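FACT-Spt16 (PDB 5CE6) probably acts as the histone-binding N-terminal module of SPT16, a subunit of the histone chaperone FACT, with an aminopeptidase-like fold. Local coordinates at residues Ile86-Leu97 / Ser135-Gln146. Numbering follows the deposited sequence.
Sequences IMVFTKKQIHVL and SMDAIIRAIRAQ
I139 carries its CG1 branch anti to the carbonyl carbon (chi1 -64°) and runs on extended to CD1, which places this branch against H95 and L97 while CG2 turns to V88. The split shows how one branched side chain can bridge two strands of a hairpin: CG2 meets V88 CG2 at 3.8 Å on strand 86-89, and CD1 lies 4.1 Å from L97 CB on strand 93-97. V88 uses its other methyl as well, CG1 reaching I143 CD1 at 3.8 Å, and the two side chains cross at about a right angle. L97 spreads its two methyls over S135 and M136, about one helical turn before I139: CD1 lies 3.5 Å from S135 CB, and CD2 meets M136 CG. Extended beyond CG, the M136 chain carries its CE across to I86 CD1. W173 of helix 168-179 also touches I86 and V88.

H95 brings polarity into this apolar layer. Its NE2 donates to Q93 OE1 at 3.0 Å, coming from above the carbonyl plane, and ND1 is hydrogen-bonded to H124, which probably restrains the imidazole's rotation; A142 CB packs obliquely against the ring, 3.4 Å from NE2. At the hairpin turn, T90 OG1 accepts from Q93 N in an ST motif. Q146, just past the helix, lays its side chain across T90 and reaches over K92 and Q93; an alanine here would probably open a gap beside them and leave that side of the turn less covered.

The axis of helix 135-145 runs nearly parallel to strand 86-89 (11°) and antiparallel to strand 93-97 (170°), along one face of the hairpin, while F89 and I94 touch helix 26-42 on the other: the mixed sheet of the SPT16 N-terminal lobe, packed between helices as an alpha/beta sandwich.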
loop_
_atom_site.group_PDB
_atom_site.type_symbol
_atom_site.label_atom_id
_atom_site.label_comp_id
_atom_site.label_asym_id
_atom_site.label_seq_id
_atom_site.Cartn_x
_atom_site.Cartn_y
_atom_site.Cartn_z
ATOM N N ILE A 86 15.980 15.969 3.398
ATOM C CA ILE A 86 16.736 14.866 3.981
ATOM C C ILE A 86 16.632 14.948 5.505
ATOM O O ILE A 86 16.812 16.017 6.082
ATOM C CB ILE A 86 18.212 14.967 3.591
ATOM C CG1 ILE A 86 18.381 14.833 2.071
ATOM C CG2 ILE A 86 19.040 13.930 4.329
ATOM C CD1 ILE A 86 19.710 15.416 1.564
ATOM N N MET A 87 16.343 13.825 6.155
ATOM C CA MET A 87 16.273 13.803 7.613
ATOM C C MET A 87 17.151 12.682 8.145
ATOM O O MET A 87 17.035 11.536 7.703
ATOM C CB MET A 87 14.825 13.619 8.078
ATOM C CG MET A 87 14.643 13.582 9.573
ATOM S SD MET A 87 12.907 13.848 9.994
ATOM C CE MET A 87 12.125 12.497 9.126
ATOM N N VAL A 88 18.027 13.018 9.088
ATOM C CA VAL A 88 18.952 12.039 9.654
ATOM C C VAL A 88 18.808 11.936 11.170
ATOM O O VAL A 88 19.010 12.911 11.899
ATOM C CB VAL A 88 20.416 12.367 9.307
ATOM C CG1 VAL A 88 21.351 11.383 9.991
ATOM C CG2 VAL A 88 20.627 12.323 7.798
ATOM N N PHE A 89 18.471 10.739 11.633
ATOM C CA PHE A 89 18.303 10.488 13.056
ATOM C C PHE A 89 19.596 9.970 13.640
ATOM O O PHE A 89 20.200 9.067 13.079
ATOM C CB PHE A 89 17.219 9.436 13.270
ATOM C CG PHE A 89 15.899 9.807 12.678
ATOM C CD1 PHE A 89 15.575 9.432 11.379
ATOM C CD2 PHE A 89 14.980 10.530 13.420
ATOM C CE1 PHE A 89 14.353 9.777 10.828
ATOM C CE2 PHE A 89 13.760 10.881 12.885
ATOM C CZ PHE A 89 13.439 10.504 11.586
ATOM N N THR A 90 20.031 10.557 14.754
ATOM C CA THR A 90 21.146 10.010 15.516
ATOM C C THR A 90 20.672 9.781 16.948
ATOM O O THR A 90 19.524 10.076 17.274
ATOM C CB THR A 90 22.396 10.934 15.510
ATOM O OG1 THR A 90 22.204 12.042 16.399
ATOM C CG2 THR A 90 22.706 11.452 14.116
ATOM N N LYS A 91 21.550 9.267 17.800
ATOM C CA LYS A 91 21.176 9.003 19.187
ATOM C C LYS A 91 20.659 10.255 19.907
ATOM O O LYS A 91 19.694 10.186 20.674
ATOM C CB LYS A 91 22.356 8.401 19.958
ATOM C CG LYS A 91 21.978 7.839 21.327
ATOM C CD LYS A 91 22.950 6.753 21.762
ATOM C CE LYS A 91 22.212 5.563 22.372
ATOM N NZ LYS A 91 22.749 4.255 21.885
ATOM N N LYS A 92 21.280 11.400 19.638
ATOM C CA LYS A 92 20.995 12.611 20.404
ATOM C C LYS A 92 20.487 13.778 19.564
ATOM O O LYS A 92 20.106 14.812 20.109
ATOM C CB LYS A 92 22.239 13.044 21.180
ATOM C CG LYS A 92 22.779 11.970 22.104
ATOM C CD LYS A 92 21.720 11.543 23.105
ATOM C CE LYS A 92 21.339 12.691 24.028
ATOM N NZ LYS A 92 20.118 12.380 24.830
ATOM N N GLN A 93 20.495 13.619 18.244
ATOM C CA GLN A 93 20.081 14.696 17.348
ATOM C C GLN A 93 19.246 14.190 16.179
ATOM O O GLN A 93 19.317 13.016 15.813
ATOM C CB GLN A 93 21.303 15.432 16.787
ATOM C CG GLN A 93 22.251 15.999 17.832
ATOM C CD GLN A 93 23.412 16.746 17.209
ATOM O OE1 GLN A 93 24.162 16.192 16.405
ATOM N NE2 GLN A 93 23.561 18.015 17.571
ATOM N N ILE A 94 18.454 15.085 15.595
ATOM C CA ILE A 94 17.821 14.821 14.304
ATOM C C ILE A 94 18.193 15.979 13.392
ATOM O O ILE A 94 17.872 17.119 13.693
ATOM C CB ILE A 94 16.295 14.750 14.413
ATOM C CG1 ILE A 94 15.886 13.654 15.402
ATOM C CG2 ILE A 94 15.667 14.463 13.042
ATOM C CD1 ILE A 94 14.388 13.474 15.551
ATOM N N HIS A 95 18.878 15.684 12.295
ATOM C CA HIS A 95 19.279 16.720 11.356
ATOM C C HIS A 95 18.330 16.743 10.176
ATOM O O HIS A 95 17.974 15.699 9.646
ATOM C CB HIS A 95 20.708 16.472 10.879
ATOM C CG HIS A 95 21.731 16.630 11.954
ATOM N ND1 HIS A 95 22.463 17.787 12.125
ATOM C CD2 HIS A 95 22.150 15.777 12.919
ATOM C CE1 HIS A 95 23.284 17.639 13.147
ATOM N NE2 HIS A 95 23.114 16.425 13.646
ATOM N N VAL A 96 17.899 17.934 9.780
ATOM C CA VAL A 96 17.014 18.077 8.639
ATOM C C VAL A 96 17.643 19.055 7.665
ATOM O O VAL A 96 18.088 20.116 8.074
ATOM C CB VAL A 96 15.633 18.598 9.065
ATOM C CG1 VAL A 96 14.689 18.638 7.881
ATOM C CG2 VAL A 96 15.038 17.709 10.168
ATOM N N LEU A 97 17.709 18.680 6.391
ATOM C CA LEU A 97 18.168 19.593 5.341
ATOM C C LEU A 97 16.961 19.869 4.462
ATOM O O LEU A 97 16.419 18.950 3.850
ATOM C CB LEU A 97 19.284 18.948 4.514
ATOM C CG LEU A 97 19.827 19.761 3.336
ATOM C CD1 LEU A 97 20.196 21.158 3.785
ATOM C CD2 LEU A 97 21.032 19.065 2.730
ATOM N N SER A 135 25.899 21.620 3.697
ATOM C CA SER A 135 25.042 21.123 4.769
ATOM C C SER A 135 25.094 19.603 4.883
ATOM O O SER A 135 25.032 19.062 5.980
ATOM C CB SER A 135 23.600 21.595 4.585
ATOM O OG SER A 135 23.504 22.995 4.780
ATOM N N MET A 136 25.214 18.915 3.752
ATOM C CA MET A 136 25.350 17.465 3.786
ATOM C C MET A 136 26.651 17.073 4.483
ATOM O O MET A 136 26.672 16.134 5.279
ATOM C CB MET A 136 25.295 16.875 2.378
ATOM C CG MET A 136 24.034 17.218 1.607
ATOM S SD MET A 136 24.000 16.420 -0.023
ATOM C CE MET A 136 22.505 17.121 -0.712
ATOM N N ASP A 137 27.730 17.802 4.191
ATOM C CA ASP A 137 29.014 17.548 4.838
ATOM C C ASP A 137 28.925 17.758 6.351
ATOM O O ASP A 137 29.501 16.999 7.127
ATOM C CB ASP A 137 30.113 18.448 4.255
ATOM C CG ASP A 137 30.459 18.102 2.817
ATOM O OD1 ASP A 137 30.147 16.978 2.379
ATOM O OD2 ASP A 137 31.055 18.961 2.128
ATOM N N ALA A 138 28.206 18.797 6.764
ATOM C CA ALA A 138 28.033 19.084 8.188
ATOM C C ALA A 138 27.259 17.959 8.874
ATOM O O ALA A 138 27.625 17.509 9.961
ATOM C CB ALA A 138 27.324 20.405 8.378
ATOM N N ILE A 139 26.183 17.519 8.235
ATOM C CA ILE A 139 25.389 16.410 8.756
ATOM C C ILE A 139 26.244 15.145 8.881
ATOM O O ILE A 139 26.190 14.440 9.894
ATOM C CB ILE A 139 24.148 16.129 7.872
ATOM C CG1 ILE A 139 23.194 17.324 7.888
ATOM C CG2 ILE A 139 23.434 14.886 8.340
ATOM C CD1 ILE A 139 21.921 17.109 7.090
ATOM N N ILE A 140 27.042 14.874 7.853
ATOM C CA ILE A 140 27.925 13.712 7.850
ATOM C C ILE A 140 28.980 13.793 8.964
ATOM O O ILE A 140 29.289 12.786 9.609
ATOM C CB ILE A 140 28.547 13.493 6.445
ATOM C CG1 ILE A 140 27.489 12.913 5.494
ATOM C CG2 ILE A 140 29.756 12.572 6.516
ATOM C CD1 ILE A 140 27.664 13.317 4.032
ATOM N N ARG A 141 29.500 14.993 9.220
ATOM C CA ARG A 141 30.416 15.200 10.346
ATOM C C ARG A 141 29.762 14.942 11.705
ATOM O O ARG A 141 30.392 14.390 12.608
ATOM C CB ARG A 141 31.009 16.611 10.326
ATOM C CG ARG A 141 32.029 16.848 9.226
ATOM C CD ARG A 141 32.879 18.078 9.527
ATOM N NE ARG A 141 32.055 19.265 9.735
ATOM C CZ ARG A 141 31.601 20.044 8.758
ATOM N NH1 ARG A 141 31.888 19.772 7.491
ATOM N NH2 ARG A 141 30.856 21.101 9.048
ATOM N N ALA A 142 28.506 15.352 11.853
ATOM C CA ALA A 142 27.787 15.154 13.111
ATOM C C ALA A 142 27.561 13.675 13.392
ATOM O O ALA A 142 27.727 13.224 14.522
ATOM C CB ALA A 142 26.465 15.903 13.104
ATOM N N ILE A 143 27.166 12.930 12.362
ATOM C CA ILE A 143 27.003 11.482 12.462
ATOM C C ILE A 143 28.282 10.840 13.000
ATOM O O ILE A 143 28.242 10.026 13.926
ATOM C CB ILE A 143 26.661 10.860 11.089
ATOM C CG1 ILE A 143 25.286 11.324 10.599
ATOM C CG2 ILE A 143 26.705 9.337 11.148
ATOM C CD1 ILE A 143 24.982 10.911 9.169
ATOM N N ARG A 144 29.414 11.215 12.410
ATOM C CA ARG A 144 30.717 10.727 12.850
ATOM C C ARG A 144 30.994 11.124 14.298
ATOM O O ARG A 144 31.483 10.317 15.092
ATOM C CB ARG A 144 31.824 11.268 11.939
ATOM N N ALA A 145 30.679 12.372 14.633
ATOM C CA ALA A 145 30.917 12.893 15.975
ATOM C C ALA A 145 30.181 12.072 17.029
ATOM O O ALA A 145 30.745 11.740 18.075
ATOM C CB ALA A 145 30.507 14.347 16.058
ATOM N N GLN A 146 28.916 11.762 16.752
ATOM C CA GLN A 146 28.125 10.904 17.629
ATOM C C GLN A 146 28.734 9.505 17.665
ATOM O O GLN A 146 28.456 8.661 16.806
ATOM C CB GLN A 146 26.665 10.864 17.175
ATOM C CG GLN A 146 26.065 12.244 16.931
ATOM C CD GLN A 146 24.981 12.616 17.925
ATOM O OE1 GLN A 146 24.079 13.393 17.607
ATOM N NE2 GLN A 146 25.068 12.074 19.135
#